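Local atomic coordinates of heme-binding protein A / AI-2 binding protein A (Helicobacter pylori SS1, PDB entry 6OFQ), a protein that probably captures short peptides in the periplasm and hands them to an ABC transporter for uptake, as a type II substrate-binding protein. Residues V34-P46 / K215-L227. Numbering follows the deposited sequence. Where two conformers were deposited one is given.
Sequences VFARGADGSSMDP and KFFLWNKDEKIIL
Asp40 and Trp219 meet because each turns its CG anti to its own backbone N (chi1 -163° and 178°), which carries the carboxylate of one to the indole edge of the other. Trp219 NE1 donates to Asp40 OD2 over 3.0 Å, nearly straight, arriving on the syn side and almost in the ring plane. Asp40 OD2 also accepts a 2.8 Å bond from Asp222 N, which comes from above the carboxylate plane. Two donors on one oxygen thus tie the carboxylate both to the end of strand 214-220 and to the turn that follows it. OD1 has other company: it forms a salt bridge with Arg37 NH2, whose guanidinium also pairs with Glu53 of helix 52-61, and a water bridges Asp40 OD1 and the backbone Asn220 O. A second water links Asp40 N to Asp222 OD1, which sits 3.9 Å from Asp40 OD2; this approach of two acids is probably eased by Arg37 and the N-H donors.

Further along, Met44 is bent at chi2 (-71°), bringing its methyl over one face of the indole: Met44 CE stands 4.0 Å from the centroid of the Trp219 six-membered ring, a CH-pi contact. Met44 CE also meets Ile225 CD1 tip to tip at 3.7 Å and comes to the edge of the Phe216 ring. The sulfur lies above the Trp219 face at a distance, and oblique to the Phe216 ring, a Met-aromatic contact with each. Gly41 O approaches the indole rim, 3.5 Å from Trp219 CZ2.

Strands 214-220 and 224-229 form a beta hairpin with a classic bulge where Glu223 and Lys224 face Asn220. Its end is fastened to the loop leaving strand 32-37 of the same mixed five-stranded sheet, in a periplasmic peptide-binding protein of the family 5 solute-binding group.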
ATOM      1  N   VAL A  34      19.409  -9.295  -6.173  1.00  5.82           N
ATOM      2  CA  VAL A  34      19.657  -8.127  -5.280  1.00  6.13           C
ATOM      3  C   VAL A  34      18.706  -7.009  -5.694  1.00  6.87           C
ATOM      4  O   VAL A  34      18.861  -6.448  -6.790  1.00  5.83           O
ATOM      5  CB  VAL A  34      21.116  -7.659  -5.283  1.00  6.91           C
ATOM      6  CG1 VAL A  34      21.280  -6.587  -4.214  1.00  7.43           C
ATOM      7  CG2 VAL A  34      22.033  -8.808  -4.900  1.00  7.17           C
ATOM      8  N   PHE A  35      17.721  -6.735  -4.851  1.00  6.22           N
ATOM      9  CA  PHE A  35      16.686  -5.720  -5.087  1.00  5.98           C
ATOM     10  C   PHE A  35      17.075  -4.555  -4.186  1.00  5.62           C
ATOM     11  O   PHE A  35      17.427  -4.779  -3.027  1.00  7.21           O
ATOM     12  CB  PHE A  35      15.367  -6.313  -4.625  1.00  6.10           C
ATOM     13  CG  PHE A  35      14.164  -5.426  -4.666  1.00  5.61           C
ATOM     14  CD1 PHE A  35      13.810  -4.633  -3.599  1.00  5.89           C
ATOM     15  CD2 PHE A  35      13.290  -5.434  -5.724  1.00  5.90           C
ATOM     16  CE1 PHE A  35      12.662  -3.848  -3.639  1.00  6.14           C
ATOM     17  CE2 PHE A  35      12.129  -4.676  -5.774  1.00  6.63           C
ATOM     18  CZ  PHE A  35      11.828  -3.863  -4.706  1.00  6.97           C
ATOM     19  N   ALA A  36      16.942  -3.345  -4.688  1.00  5.36           N
ATOM     20  CA  ALA A  36      17.214  -2.185  -3.850  1.00  5.05           C
ATOM     21  C   ALA A  36      16.038  -1.218  -3.905  1.00  4.97           C
ATOM     22  O   ALA A  36      15.353  -1.019  -4.900  1.00  4.68           O
ATOM     23  CB  ALA A  36      18.493  -1.479  -4.327  1.00  6.01           C
ATOM     24  N   ARG A  37      15.891  -0.517  -2.781  1.00  4.86           N
ATOM     25  CA  ARG A  37      14.798   0.387  -2.535  1.00  4.84           C
ATOM     26  C   ARG A  37      15.212   1.445  -1.546  1.00  4.64           C
ATOM     27  O   ARG A  37      16.281   1.396  -0.935  1.00  4.40           O
ATOM     28  CB  ARG A  37      13.561  -0.394  -2.122  1.00  4.75           C
ATOM     29  CG  ARG A  37      13.744  -1.397  -0.996  1.00  4.40           C
ATOM     30  CD  ARG A  37      13.887  -0.772   0.380  1.00  4.61           C
ATOM     31  NE  ARG A  37      13.935  -1.730   1.493  1.00  4.72           N
ATOM     32  CZ  ARG A  37      12.925  -2.433   1.996  1.00  4.55           C
ATOM     33  NH1 ARG A  37      11.753  -2.286   1.435  1.00  4.15           N
ATOM     34  NH2 ARG A  37      13.104  -3.315   2.934  1.00  5.14           N
ATOM     35  N   GLY A  38      14.423   2.483  -1.400  1.00  4.81           N
ATOM     36  CA  GLY A  38      14.781   3.690  -0.688  1.00  5.31           C
ATOM     37  C   GLY A  38      14.638   3.726   0.795  1.00  6.10           C
ATOM     38  O   GLY A  38      15.364   4.464   1.456  1.00  7.11           O
ATOM     39  N   ALA A  39      13.734   2.957   1.393  1.00  6.26           N
ATOM     40  CA  ALA A  39      13.455   2.949   2.844  1.00  6.55           C
ATOM     41  C   ALA A  39      13.118   1.534   3.260  1.00  6.72           C
ATOM     42  O   ALA A  39      12.401   0.800   2.576  1.00  5.34           O
ATOM     43  CB  ALA A  39      12.328   3.889   3.152  1.00  7.41           C
ATOM     44  N   ASP A  40      13.624   1.202   4.430  1.00  6.19           N
ATOM     45  CA  ASP A  40      13.410  -0.135   4.997  1.00  6.02           C
ATOM     46  C   ASP A  40      11.945  -0.354   5.393  1.00  6.05           C
ATOM     47  O   ASP A  40      11.199   0.561   5.585  1.00  5.90           O
ATOM     48  CB  ASP A  40      14.306  -0.284   6.222  1.00  6.39           C
ATOM     49  CG  ASP A  40      14.519  -1.709   6.686  1.00  7.37           C
ATOM     50  OD1 ASP A  40      14.192  -2.674   5.962  1.00  7.49           O
ATOM     51  OD2 ASP A  40      15.026  -1.810   7.842  1.00  8.73           O
ATOM     52  N   GLY A  41      11.617  -1.636   5.497  1.00  6.02           N
ATOM     53  CA  GLY A  41      10.360  -2.007   6.165  1.00  5.98           C
ATOM     54  C   GLY A  41      10.363  -1.616   7.634  1.00  6.17           C
ATOM     55  O   GLY A  41      11.419  -1.371   8.249  1.00  6.11           O
ATOM     56  N   SER A  42       9.163  -1.602   8.213  1.00  5.75           N
ATOM     57  CA  SER A  42       8.944  -1.199   9.586  1.00  6.18           C
ATOM     58  C   SER A  42       8.509  -2.360  10.485  1.00  6.71           C
ATOM     59  O   SER A  42       8.504  -2.198  11.715  1.00  8.06           O
ATOM     60  CB  SER A  42       7.906  -0.059   9.638  1.00  7.21           C
ATOM     61  OG  SER A  42       8.448   1.151   9.109  1.00  8.68           O
ATOM     62  N   SER A  43       8.198  -3.517   9.920  1.00  5.78           N
ATOM     63  CA  SER A  43       7.760  -4.661  10.729  1.00  5.57           C
ATOM     64  C   SER A  43       7.899  -5.891   9.823  1.00  5.77           C
ATOM     65  O   SER A  43       7.874  -5.764   8.561  1.00  6.14           O
ATOM     66  CB  SER A  43       6.318  -4.494  11.215  1.00  5.86           C
ATOM     67  OG  SER A  43       5.970  -5.549  12.143  1.00  5.88           O
ATOM     68  N   MET A  44       7.878  -7.065  10.450  1.00  5.47           N
ATOM     69  CA  MET A  44       7.669  -8.331   9.786  1.00  5.19           C
ATOM     70  C   MET A  44       6.262  -8.932  10.052  1.00  5.02           C
ATOM     71  O   MET A  44       6.009 -10.030   9.589  1.00  5.01           O
ATOM     72  CB  MET A  44       8.760  -9.339  10.171  1.00  6.02           C
ATOM     73  CG  MET A  44      10.095  -8.892   9.601  1.00  6.73           C
ATOM     74  SD  MET A  44      10.206  -9.049   7.809  1.00  7.75           S
ATOM     75  CE  MET A  44      11.557  -7.914   7.510  1.00  8.01           C
ATOM     76  N   ASP A  45       5.418  -8.203  10.743  1.00  4.83           N
ATOM     77  CA  ASP A  45       3.985  -8.568  10.878  1.00  4.77           C
ATOM     78  C   ASP A  45       3.193  -7.563  10.029  1.00  4.26           C
ATOM     79  O   ASP A  45       3.041  -6.410  10.415  1.00  4.42           O
ATOM     80  CB  ASP A  45       3.530  -8.528  12.348  1.00  4.86           C
ATOM     81  CG  ASP A  45       2.080  -8.879  12.544  1.00  5.58           C
ATOM     82  OD1 ASP A  45       1.297  -8.988  11.569  1.00  4.66           O
ATOM     83  OD2 ASP A  45       1.674  -9.162  13.699  1.00  5.68           O
ATOM     84  N   PRO A  46       2.689  -8.003   8.876  1.00  4.10           N
ATOM     85  CA  PRO A  46       2.058  -7.058   7.945  1.00  4.44           C
ATOM     86  C   PRO A  46       0.778  -6.443   8.439  1.00  4.33           C
ATOM     87  O   PRO A  46       0.360  -5.410   7.901  1.00  5.10           O
ATOM     88  CB  PRO A  46       1.819  -7.874   6.691  1.00  4.48           C
ATOM     89  CG  PRO A  46       1.658  -9.213   7.246  1.00  4.64           C
ATOM     90  CD  PRO A  46       2.625  -9.373   8.361  1.00  4.52           C
ATOM     91  N   LYS A 215      11.413 -17.721   2.763  1.00  6.92           N
ATOM     92  CA  LYS A 215      11.429 -17.628   4.206  1.00  7.95           C
ATOM     93  C   LYS A 215      12.455 -16.610   4.654  1.00  6.98           C
ATOM     94  O   LYS A 215      13.389 -16.292   3.899  1.00  6.42           O
ATOM     95  CB  LYS A 215      11.675 -18.981   4.858  1.00 10.76           C
ATOM     96  CG  LYS A 215      13.015 -19.567   4.480  1.00 12.30           C
ATOM     97  CD  LYS A 215      13.055 -21.026   4.917  1.00 18.37           C
ATOM     98  CE  LYS A 215      14.333 -21.647   4.372  1.00 20.81           C
ATOM     99  NZ  LYS A 215      14.300 -23.012   4.946  1.00 26.96           N
ATOM    100  N   PHE A 216      12.253 -16.065   5.840  1.00  7.30           N
ATOM    101  CA  PHE A 216      13.159 -15.068   6.419  1.00  7.28           C
ATOM    102  C   PHE A 216      14.499 -15.681   6.851  1.00  7.19           C
ATOM    103  O   PHE A 216      14.471 -16.766   7.438  1.00  8.64           O
ATOM    104  CB  PHE A 216      12.462 -14.493   7.641  1.00  7.33           C
ATOM    105  CG  PHE A 216      13.213 -13.478   8.418  1.00  7.17           C
ATOM    106  CD1 PHE A 216      14.130 -13.843   9.388  1.00  7.63           C
ATOM    107  CD2 PHE A 216      12.939 -12.136   8.268  1.00  7.58           C
ATOM    108  CE1 PHE A 216      14.808 -12.888  10.154  1.00  7.90           C
ATOM    109  CE2 PHE A 216      13.548 -11.184   9.073  1.00  8.57           C
ATOM    110  CZ  PHE A 216      14.467 -11.566   9.997  1.00  7.93           C
ATOM    111  N   PHE A 217      15.568 -14.950   6.544  1.00  6.61           N
ATOM    112  CA  PHE A 217      16.899 -15.285   7.108  1.00  8.12           C
ATOM    113  C   PHE A 217      17.436 -14.220   8.016  1.00  9.03           C
ATOM    114  O   PHE A 217      17.939 -14.542   9.108  1.00 11.15           O
ATOM    115  CB  PHE A 217      17.877 -15.695   6.024  1.00  9.27           C
ATOM    116  CG  PHE A 217      19.230 -16.079   6.536  1.00  9.97           C
ATOM    117  CD1 PHE A 217      19.380 -17.283   7.196  1.00 11.91           C
ATOM    118  CD2 PHE A 217      20.285 -15.223   6.380  1.00 11.08           C
ATOM    119  CE1 PHE A 217      20.613 -17.633   7.713  1.00 13.56           C
ATOM    120  CE2 PHE A 217      21.517 -15.568   6.908  1.00 12.08           C
ATOM    121  CZ  PHE A 217      21.671 -16.789   7.514  1.00 14.58           C
ATOM    122  N   LEU A 218      17.441 -12.964   7.620  1.00  8.64           N
ATOM    123  CA  LEU A 218      18.018 -11.901   8.403  1.00 10.29           C
ATOM    124  C   LEU A 218      17.364 -10.570   8.105  1.00  8.65           C
ATOM    125  O   LEU A 218      16.937 -10.353   6.957  1.00  6.65           O
ATOM    126  CB  LEU A 218      19.503 -11.860   7.976  1.00 14.31           C
ATOM    127  CG  LEU A 218      20.465 -10.779   8.354  1.00 17.89           C
ATOM    128  CD1 LEU A 218      21.809 -11.371   7.981  1.00 17.05           C
ATOM    129  CD2 LEU A 218      20.252  -9.587   7.443  1.00 16.25           C
ATOM    130  N   TRP A 219      17.328  -9.704   9.101  1.00  8.22           N
ATOM    131  CA  TRP A 219      16.921  -8.320   8.928  1.00  7.63           C
ATOM    132  C   TRP A 219      17.908  -7.417   9.656  1.00  8.71           C
ATOM    133  O   TRP A 219      17.938  -7.397  10.891  1.00  9.97           O
ATOM    134  CB  TRP A 219      15.508  -8.128   9.455  1.00  7.29           C
ATOM    135  CG  TRP A 219      14.928  -6.715   9.393  1.00  7.57           C
ATOM    136  CD1 TRP A 219      15.372  -5.660   8.585  1.00  7.03           C
ATOM    137  CD2 TRP A 219      13.772  -6.254  10.054  1.00  7.49           C
ATOM    138  NE1 TRP A 219      14.564  -4.580   8.773  1.00  7.44           N
ATOM    139  CE2 TRP A 219      13.549  -4.931   9.645  1.00  7.35           C
ATOM    140  CE3 TRP A 219      12.858  -6.865  10.941  1.00  7.09           C
ATOM    141  CZ2 TRP A 219      12.430  -4.210  10.074  1.00  7.78           C
ATOM    142  CZ3 TRP A 219      11.775  -6.119  11.381  1.00  7.43           C
ATOM    143  CH2 TRP A 219      11.603  -4.809  11.010  1.00  7.68           C
ATOM    144  N   ASN A 220      18.741  -6.685   8.929  1.00  8.24           N
ATOM    145  CA  ASN A 220      19.572  -5.647   9.526  1.00  8.26           C
ATOM    146  C   ASN A 220      18.903  -4.340   9.185  1.00  8.90           C
ATOM    147  O   ASN A 220      18.794  -3.932   8.010  1.00  7.96           O
ATOM    148  CB  ASN A 220      20.990  -5.651   8.967  1.00  9.90           C
ATOM    149  CG  ASN A 220      21.806  -6.894   9.322  1.00 10.56           C
ATOM    150  OD1 ASN A 220      21.463  -7.609  10.246  1.00 12.41           O
ATOM    151  ND2 ASN A 220      22.867  -7.151   8.578  1.00 12.86           N
ATOM    152  N   LYS A 221      18.460  -3.656  10.223  0.50  8.87           N
ATOM    153  CA  LYS A 221      17.676  -2.449  10.112  0.50 10.76           C
ATOM    154  C   LYS A 221      18.372  -1.425   9.226  0.50  9.97           C
ATOM    155  O   LYS A 221      19.586  -1.224   9.350  0.50 10.70           O
ATOM    156  CB  LYS A 221      17.450  -1.896  11.524  0.50 13.65           C
ATOM    157  CG  LYS A 221      16.334  -0.884  11.689  0.50 17.52           C
ATOM    158  CD  LYS A 221      16.532  -0.130  12.996  0.50 19.33           C
ATOM    159  CE  LYS A 221      15.978   1.283  12.887  0.50 22.27           C
ATOM    160  NZ  LYS A 221      15.296   1.635  14.157  0.50 23.48           N
ATOM    161  N   ASP A 222      17.624  -0.834   8.294  1.00  9.36           N
ATOM    162  CA  ASP A 222      18.096   0.229   7.410  1.00  9.50           C
ATOM    163  C   ASP A 222      19.230  -0.210   6.499  1.00  9.50           C
ATOM    164  O   ASP A 222      19.911   0.622   5.880  1.00 11.38           O
ATOM    165  CB  ASP A 222      18.424   1.529   8.208  1.00 10.62           C
ATOM    166  CG  ASP A 222      17.244   2.022   8.990  1.00 14.83           C
ATOM    167  OD1 ASP A 222      16.128   1.876   8.473  1.00 16.88           O
ATOM    168  OD2 ASP A 222      17.388   2.510  10.141  1.00 20.21           O
ATOM    169  N   GLU A 223      19.486  -1.516   6.368  1.00  8.19           N
ATOM    170  CA  GLU A 223      20.561  -2.036   5.546  1.00  8.75           C
ATOM    171  C   GLU A 223      20.095  -3.111   4.564  1.00  7.67           C
ATOM    172  O   GLU A 223      20.072  -2.905   3.352  1.00  6.78           O
ATOM    173  CB  GLU A 223      21.681  -2.534   6.460  1.00 12.25           C
ATOM    174  CG  GLU A 223      22.941  -3.140   5.867  1.00 16.86           C
ATOM    175  CD  GLU A 223      23.645  -3.965   6.957  1.00 23.47           C
ATOM    176  OE1 GLU A 223      23.854  -5.187   6.702  1.00 19.60           O
ATOM    177  OE2 GLU A 223      23.898  -3.370   8.056  1.00 22.47           O
ATOM    178  N   LYS A 224      19.716  -4.278   5.075  1.00  6.42           N
ATOM    179  CA  LYS A 224      19.274  -5.347   4.183  1.00  7.08           C
ATOM    180  C   LYS A 224      18.431  -6.374   4.917  1.00  6.46           C
ATOM    181  O   LYS A 224      18.554  -6.572   6.138  1.00  6.74           O
ATOM    182  CB  LYS A 224      20.447  -6.087   3.515  1.00  8.79           C
ATOM    183  CG  LYS A 224      21.339  -6.868   4.470  1.00 10.32           C
ATOM    184  CD  LYS A 224      22.577  -7.475   3.841  1.00 12.42           C
ATOM    185  CE  LYS A 224      23.383  -8.295   4.824  1.00 14.42           C
ATOM    186  NZ  LYS A 224      24.585  -8.727   4.054  1.00 16.25           N
ATOM    187  N   ILE A 225      17.538  -7.019   4.138  1.00  5.57           N
ATOM    188  CA  ILE A 225      16.821  -8.232   4.525  1.00  5.23           C
ATOM    189  C   ILE A 225      17.235  -9.328   3.559  1.00  5.24           C
ATOM    190  O   ILE A 225      17.319  -9.108   2.316  1.00  5.82           O
ATOM    191  CB  ILE A 225      15.313  -7.956   4.393  1.00  5.59           C
ATOM    192  CG1 ILE A 225      14.920  -6.943   5.474  1.00  5.45           C
ATOM    193  CG2 ILE A 225      14.527  -9.259   4.477  1.00  6.34           C
ATOM    194  CD1 ILE A 225      13.665  -6.172   5.088  1.00  6.05           C
ATOM    195  N   ILE A 226      17.447 -10.536   4.096  1.00  5.26           N
ATOM    196  CA  ILE A 226      17.750 -11.693   3.279  1.00  6.01           C
ATOM    197  C   ILE A 226      16.608 -12.683   3.372  1.00  5.68           C
ATOM    198  O   ILE A 226      16.182 -13.032   4.489  1.00  6.46           O
ATOM    199  CB  ILE A 226      19.086 -12.391   3.687  1.00  7.03           C
ATOM    200  CG1 ILE A 226      20.259 -11.437   3.455  1.00  8.33           C
ATOM    201  CG2 ILE A 226      19.273 -13.694   2.930  1.00  7.40           C
ATOM    202  CD1 ILE A 226      21.595 -11.960   3.936  1.00 10.66           C
ATOM    203  N   LEU A 227      16.086 -13.058   2.210  1.00  5.75           N
ATOM    204  CA  LEU A 227      15.048 -14.073   2.031  1.00  5.89           C
ATOM    205  C   LEU A 227      15.673 -15.270   1.341  1.00  7.48           C
ATOM    206  O   LEU A 227      16.412 -15.097   0.360  1.00  7.70           O
ATOM    207  CB  LEU A 227      13.889 -13.562   1.154  1.00  6.38           C
ATOM    208  CG  LEU A 227      13.290 -12.265   1.677  1.00  6.85           C
ATOM    209  CD1 LEU A 227      12.258 -11.732   0.663  1.00  8.23           C
ATOM    210  CD2 LEU A 227      12.687 -12.376   3.069  1.00  8.12           C
TER
HETATM  211  O   HOH W   1      16.673  -3.906   5.959  1.00  8.00           O
HETATM  212  O   HOH W   2      15.189   2.999   6.109  1.00 12.64           O